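Local structure of transcriptional regulator, SorC family (Enterococcus faecalis, 2O0M) at residues Ser163-Arg177 against Ser192-Leu206. The protein probably acts as a DNA-binding transcriptional regulator of the SorC family whose effector domain is likely to recognise a sugar or related carbohydrate ligand. Sequence-based numbering, arbitrary orientation.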
loop_
_atom_site.group_PDB
_atom_site.type_symbol
_atom_site.label_atom_id
_atom_site.label_comp_id
_atom_site.label_asym_id
_atom_site.label_seq_id
_atom_site.Cartn_x
_atom_site.Cartn_y
_atom_site.Cartn_z
ATOM N N SER A 163 -14.086 -7.525 -11.382
ATOM C CA SER A 163 -15.251 -6.796 -10.940
ATOM C C SER A 163 -15.518 -6.953 -9.438
ATOM O O SER A 163 -15.456 -8.057 -8.903
ATOM C CB SER A 163 -16.476 -7.280 -11.725
ATOM O OG SER A 163 -17.623 -6.562 -11.317
ATOM N N LEU A 164 -15.832 -5.841 -8.778
ATOM C CA LEU A 164 -16.292 -5.855 -7.381
ATOM C C LEU A 164 -17.620 -5.135 -7.180
ATOM O O LEU A 164 -18.278 -5.353 -6.171
ATOM C CB LEU A 164 -15.260 -5.210 -6.442
ATOM C CG LEU A 164 -13.915 -5.926 -6.383
ATOM C CD1 LEU A 164 -12.881 -5.117 -5.585
ATOM C CD2 LEU A 164 -14.051 -7.321 -5.801
ATOM N N GLU A 165 -18.001 -4.275 -8.118
ATOM C CA GLU A 165 -19.176 -3.436 -7.953
ATOM C C GLU A 165 -20.428 -4.276 -8.182
ATOM O O GLU A 165 -20.460 -5.113 -9.082
ATOM C CB GLU A 165 -19.132 -2.271 -8.947
ATOM C CG GLU A 165 -20.037 -1.116 -8.587
ATOM C CD GLU A 165 -19.447 -0.145 -7.582
ATOM O OE1 GLU A 165 -20.119 0.885 -7.331
ATOM O OE2 GLU A 165 -18.343 -0.399 -7.037
ATOM N N THR A 166 -21.447 -4.055 -7.354
ATOM C CA THR A 166 -22.748 -4.707 -7.531
ATOM C C THR A 166 -23.850 -3.695 -7.275
ATOM O O THR A 166 -23.585 -2.540 -6.940
ATOM C CB THR A 166 -22.944 -5.901 -6.559
ATOM O OG1 THR A 166 -22.998 -5.426 -5.212
ATOM C CG2 THR A 166 -21.829 -6.924 -6.692
ATOM N N GLU A 167 -25.099 -4.138 -7.424
ATOM C CA GLU A 167 -26.249 -3.295 -7.106
ATOM C C GLU A 167 -26.159 -2.760 -5.685
ATOM O O GLU A 167 -26.473 -1.595 -5.434
ATOM C CB GLU A 167 -27.554 -4.088 -7.232
ATOM C CG GLU A 167 -27.911 -4.536 -8.629
ATOM C CD GLU A 167 -28.963 -5.637 -8.617
ATOM O OE1 GLU A 167 -30.142 -5.334 -8.313
ATOM O OE2 GLU A 167 -28.610 -6.808 -8.901
ATOM N N LYS A 168 -25.733 -3.627 -4.767
ATOM C CA LYS A 168 -25.725 -3.329 -3.335
ATOM C C LYS A 168 -24.365 -2.933 -2.759
ATOM O O LYS A 168 -24.316 -2.390 -1.660
ATOM C CB LYS A 168 -26.237 -4.539 -2.555
ATOM C CG LYS A 168 -27.685 -4.903 -2.871
ATOM C CD LYS A 168 -28.200 -5.965 -1.915
ATOM C CE LYS A 168 -29.653 -6.309 -2.214
ATOM N NZ LYS A 168 -30.553 -5.120 -2.067
ATOM N N ARG A 169 -23.277 -3.218 -3.481
ATOM C CA ARG A 169 -21.929 -2.862 -3.012
ATOM C C ARG A 169 -21.281 -1.832 -3.928
ATOM O O ARG A 169 -21.024 -2.112 -5.107
ATOM C CB ARG A 169 -21.018 -4.090 -2.912
ATOM C CG ARG A 169 -19.657 -3.744 -2.258
ATOM C CD ARG A 169 -18.849 -4.980 -1.955
ATOM N NE ARG A 169 -18.520 -5.718 -3.173
ATOM C CZ ARG A 169 -18.054 -6.960 -3.201
ATOM N NH1 ARG A 169 -17.860 -7.625 -2.068
ATOM N NH2 ARG A 169 -17.799 -7.562 -4.357
ATOM N N HIS A 170 -21.017 -0.653 -3.370
ATOM C CA HIS A 170 -20.435 0.441 -4.132
ATOM C C HIS A 170 -19.098 0.817 -3.536
ATOM O O HIS A 170 -19.035 1.309 -2.411
ATOM C CB HIS A 170 -21.368 1.641 -4.154
ATOM C CG HIS A 170 -22.752 1.297 -4.596
ATOM N ND1 HIS A 170 -23.880 1.765 -3.958
ATOM C CD2 HIS A 170 -23.189 0.484 -5.587
ATOM C CE1 HIS A 170 -24.953 1.277 -4.555
ATOM N NE2 HIS A 170 -24.562 0.500 -5.548
ATOM N N ASN A 171 -18.038 0.612 -4.315
ATOM C CA ASN A 171 -16.674 0.870 -3.848
ATOM C C ASN A 171 -16.085 2.145 -4.425
ATOM O O ASN A 171 -16.137 2.366 -5.637
ATOM C CB ASN A 171 -15.775 -0.307 -4.220
ATOM C CG ASN A 171 -16.303 -1.633 -3.713
ATOM O OD1 ASN A 171 -16.377 -2.617 -4.467
ATOM N ND2 ASN A 171 -16.670 -1.677 -2.439
ATOM N N LEU A 172 -15.517 2.969 -3.544
ATOM C CA LEU A 172 -14.814 4.189 -3.914
ATOM C C LEU A 172 -13.323 4.037 -3.571
ATOM O O LEU A 172 -12.976 3.695 -2.433
ATOM C CB LEU A 172 -15.388 5.374 -3.149
ATOM C CG LEU A 172 -14.765 6.738 -3.398
ATOM C CD1 LEU A 172 -15.103 7.225 -4.788
ATOM C CD2 LEU A 172 -15.207 7.726 -2.344
ATOM N N PHE A 173 -12.460 4.318 -4.541
ATOM C CA PHE A 173 -11.014 4.239 -4.351
ATOM C C PHE A 173 -10.420 5.639 -4.248
ATOM O O PHE A 173 -10.728 6.523 -5.057
ATOM C CB PHE A 173 -10.334 3.444 -5.478
ATOM C CG PHE A 173 -10.798 2.022 -5.577
ATOM C CD1 PHE A 173 -10.093 0.993 -4.966
ATOM C CD2 PHE A 173 -11.991 1.718 -6.236
ATOM C CE1 PHE A 173 -10.534 -0.333 -5.065
ATOM C CE2 PHE A 173 -12.449 0.391 -6.329
ATOM C CZ PHE A 173 -11.718 -0.628 -5.723
ATOM N N VAL A 174 -9.581 5.830 -3.237
ATOM C CA VAL A 174 -8.904 7.080 -3.016
ATOM C C VAL A 174 -7.451 6.791 -2.657
ATOM O O VAL A 174 -7.135 5.719 -2.129
ATOM C CB VAL A 174 -9.559 7.865 -1.858
ATOM C CG1 VAL A 174 -10.971 8.266 -2.230
ATOM C CG2 VAL A 174 -9.562 7.054 -0.556
ATOM N N PRO A 175 -6.560 7.740 -2.938
ATOM C CA PRO A 175 -5.180 7.563 -2.468
ATOM C C PRO A 175 -5.100 7.647 -0.943
ATOM O O PRO A 175 -5.823 8.439 -0.351
ATOM C CB PRO A 175 -4.462 8.758 -3.079
ATOM C CG PRO A 175 -5.542 9.794 -3.209
ATOM C CD PRO A 175 -6.737 9.020 -3.645
ATOM N N ALA A 176 -4.214 6.863 -0.320
ATOM C CA ALA A 176 -4.061 6.888 1.139
ATOM C C ALA A 176 -3.235 8.092 1.587
ATOM O O ALA A 176 -3.361 8.572 2.730
ATOM C CB ALA A 176 -3.403 5.626 1.631
ATOM N N ARG A 177 -2.366 8.539 0.686
ATOM C CA ARG A 177 -1.478 9.664 0.944
ATOM C C ARG A 177 -1.285 10.545 -0.275
ATOM O O ARG A 177 -1.233 10.061 -1.390
ATOM C CB ARG A 177 -0.082 9.167 1.360
ATOM C CG ARG A 177 0.017 8.650 2.758
ATOM C CD ARG A 177 -0.214 9.778 3.757
ATOM N NE ARG A 177 0.228 9.439 5.105
ATOM C CZ ARG A 177 1.435 9.668 5.616
ATOM N NH1 ARG A 177 2.402 10.247 4.907
ATOM N NH2 ARG A 177 1.673 9.302 6.861
ATOM N N SER A 192 -5.643 4.417 -7.978
ATOM C CA SER A 192 -7.065 4.537 -7.597
ATOM C C SER A 192 -7.973 4.524 -8.825
ATOM O O SER A 192 -9.024 3.849 -8.851
ATOM C CB SER A 192 -7.307 5.835 -6.817
ATOM O OG SER A 192 -6.530 5.860 -5.629
ATOM N N ALA A 193 -7.558 5.260 -9.856
ATOM C CA ALA A 193 -8.364 5.399 -11.066
ATOM C C ALA A 193 -8.443 4.084 -11.808
ATOM O O ALA A 193 -9.522 3.680 -12.276
ATOM C CB ALA A 193 -7.811 6.489 -11.955
ATOM N N VAL A 194 -7.310 3.404 -11.904
ATOM C CA VAL A 194 -7.265 2.107 -12.576
ATOM C C VAL A 194 -8.094 1.075 -11.815
ATOM O O VAL A 194 -8.895 0.336 -12.411
ATOM C CB VAL A 194 -5.813 1.619 -12.789
ATOM C CG1 VAL A 194 -5.790 0.184 -13.332
ATOM C CG2 VAL A 194 -5.096 2.564 -13.753
HETATM N N MSE A 195 -7.912 1.019 -10.502
HETATM C CA MSE A 195 -8.689 0.076 -9.695
HETATM C C MSE A 195 -10.175 0.328 -9.868
HETATM O O MSE A 195 -10.951 -0.610 -10.019
HETATM C CB MSE A 195 -8.331 0.199 -8.218
HETATM C CG MSE A 195 -6.998 -0.364 -7.867
HETATM SE SE MSE A 195 -6.969 -1.003 -5.997
HETATM C CE MSE A 195 -5.288 -1.942 -6.121
ATOM N N ALA A 196 -10.569 1.595 -9.858
ATOM C CA ALA A 196 -11.980 1.933 -10.013
ATOM C C ALA A 196 -12.499 1.405 -11.343
ATOM O O ALA A 196 -13.548 0.752 -11.404
ATOM C CB ALA A 196 -12.188 3.425 -9.915
ATOM N N ASN A 197 -11.741 1.665 -12.408
ATOM C CA ASN A 197 -12.116 1.211 -13.740
ATOM C C ASN A 197 -12.252 -0.294 -13.814
ATOM O O ASN A 197 -13.271 -0.803 -14.254
ATOM C CB ASN A 197 -11.104 1.666 -14.787
ATOM C CG ASN A 197 -11.469 1.192 -16.190
ATOM O OD1 ASN A 197 -12.539 1.526 -16.714
ATOM N ND2 ASN A 197 -10.598 0.405 -16.796
ATOM N N LYS A 198 -11.230 -1.003 -13.355
ATOM C CA LYS A 198 -11.193 -2.453 -13.514
ATOM C C LYS A 198 -12.235 -3.185 -12.655
ATOM O O LYS A 198 -12.700 -4.275 -13.026
ATOM C CB LYS A 198 -9.797 -2.987 -13.222
ATOM C CG LYS A 198 -8.730 -2.479 -14.162
ATOM C CD LYS A 198 -8.881 -3.009 -15.572
ATOM C CE LYS A 198 -7.585 -2.815 -16.354
ATOM N NZ LYS A 198 -7.823 -2.398 -17.744
ATOM N N THR A 199 -12.594 -2.597 -11.512
ATOM C CA THR A 199 -13.538 -3.214 -10.577
ATOM C C THR A 199 -14.993 -2.782 -10.765
ATOM O O THR A 199 -15.884 -3.341 -10.126
ATOM C CB THR A 199 -13.160 -2.944 -9.109
ATOM O OG1 THR A 199 -13.288 -1.544 -8.811
ATOM C CG2 THR A 199 -11.739 -3.442 -8.810
ATOM N N GLY A 200 -15.224 -1.786 -11.614
ATOM C CA GLY A 200 -16.558 -1.219 -11.806
ATOM C C GLY A 200 -16.950 -0.161 -10.796
ATOM O O GLY A 200 -18.103 0.274 -10.760
ATOM N N GLY A 201 -15.996 0.270 -9.969
ATOM C CA GLY A 201 -16.265 1.268 -8.949
ATOM C C GLY A 201 -15.960 2.674 -9.398
ATOM O O GLY A 201 -15.964 2.983 -10.603
ATOM N N ASN A 202 -15.698 3.528 -8.410
ATOM C CA ASN A 202 -15.421 4.922 -8.635
ATOM C C ASN A 202 -14.173 5.344 -7.887
ATOM O O ASN A 202 -13.698 4.624 -7.015
ATOM C CB ASN A 202 -16.621 5.749 -8.193
ATOM C CG ASN A 202 -17.763 5.658 -9.176
ATOM O OD1 ASN A 202 -17.711 6.271 -10.242
ATOM N ND2 ASN A 202 -18.780 4.861 -8.853
ATOM N N TYR A 203 -13.643 6.509 -8.239
ATOM C CA TYR A 203 -12.478 7.049 -7.551
ATOM C C TYR A 203 -12.637 8.523 -7.303
ATOM O O TYR A 203 -13.436 9.208 -7.962
ATOM C CB TYR A 203 -11.178 6.774 -8.321
ATOM C CG TYR A 203 -10.965 7.616 -9.570
ATOM C CD1 TYR A 203 -10.168 8.753 -9.534
ATOM C CD2 TYR A 203 -11.528 7.250 -10.790
ATOM C CE1 TYR A 203 -9.955 9.519 -10.673
ATOM C CE2 TYR A 203 -11.314 8.003 -11.939
ATOM C CZ TYR A 203 -10.534 9.150 -11.865
ATOM O OH TYR A 203 -10.313 9.924 -12.982
ATOM N N ARG A 204 -11.876 9.002 -6.330
ATOM C CA ARG A 204 -11.691 10.421 -6.119
ATOM C C ARG A 204 -10.207 10.690 -5.930
ATOM O O ARG A 204 -9.603 10.206 -4.983
ATOM C CB ARG A 204 -12.490 10.894 -4.908
ATOM C CG ARG A 204 -13.999 10.886 -5.138
ATOM C CD ARG A 204 -14.424 12.003 -6.066
ATOM N NE ARG A 204 -14.228 13.309 -5.457
ATOM C CZ ARG A 204 -15.053 13.865 -4.577
ATOM N NH1 ARG A 204 -16.159 13.246 -4.180
ATOM N NH2 ARG A 204 -14.765 15.060 -4.093
ATOM N N ALA A 205 -9.629 11.451 -6.850
ATOM C CA ALA A 205 -8.223 11.806 -6.778
ATOM C C ALA A 205 -8.043 12.891 -5.741
ATOM O O ALA A 205 -8.934 13.707 -5.522
ATOM C CB ALA A 205 -7.714 12.271 -8.128
ATOM N N LEU A 206 -6.888 12.882 -5.088
ATOM C CA LEU A 206 -6.512 13.933 -4.173
ATOM C C LEU A 206 -5.598 14.842 -4.968
ATOM O O LEU A 206 -4.511 14.432 -5.377
ATOM C CB LEU A 206 -5.795 13.352 -2.956
ATOM C CG LEU A 206 -5.232 14.352 -1.949
ATOM C CD1 LEU A 206 -6.325 15.175 -1.291
ATOM C CD2 LEU A 206 -4.450 13.594 -0.905
HETATM O O HOH W 1 -15.903 -1.755 -7.159
HETATM O O HOH W 2 -18.671 3.058 -6.603
#
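Phe173 of strand 169-175 packs onto helix 188-199, which leads the chain across to the parallel strand 202-203; together they form a beta-alpha-beta unit of the putative sugar-binding domain. The strand and helix segments run nearly antiparallel, at 164°, with axes 7.5 Å apart. CG of Phe173 stands anti to its carbonyl carbon (chi1 -61°), laying the ring along the helix. From the root outward, CB of Phe173 lies near Ser192 O; CG and CD1 meet CB of Met195, which sits over one ring face, 3.9 Å from the centroid of the Phe173 ring. Met195 is selenomethionine, and its SE passes obliquely by CE1, a Met-aromatic contact. CD2 faces Ala196 CA and has Asn202 O at the ring edge, in plane. CE2 and CZ end at Thr199 OG1, whose hydroxyl donates to Met195 O. Ile146 of the neighbouring strand 142-148 also touches this ring.

The strands pair through Asn202 N to Asn171 O, Phe173 N to Asn202 O (2.8 Å) and Arg204 N to Phe173 O. On the other sheet face, Leu172 CD1 rests against Asn202 CB and Arg204 CG, while the Arg204 guanidinium reaches Glu228 in a salt bridge.

Gly200, at positive phi, ends the helix in a Schellman motif. Thr199 O there takes two backbone donors: Leu164 N on a lone pair in the carbonyl plane, at 2.8 Å, and Glu165 N nearly end-on. Glu165, bent at chi2 (83°), folds its chain over Gly200 O and Gly201 CA, and its OE2 accepts from Asn171 N at 2.9 Å. Water completes the join: one molecule donates to Glu165 OE1 and Asn171 O and accepts from Asn202 ND2 at 2.9 Å.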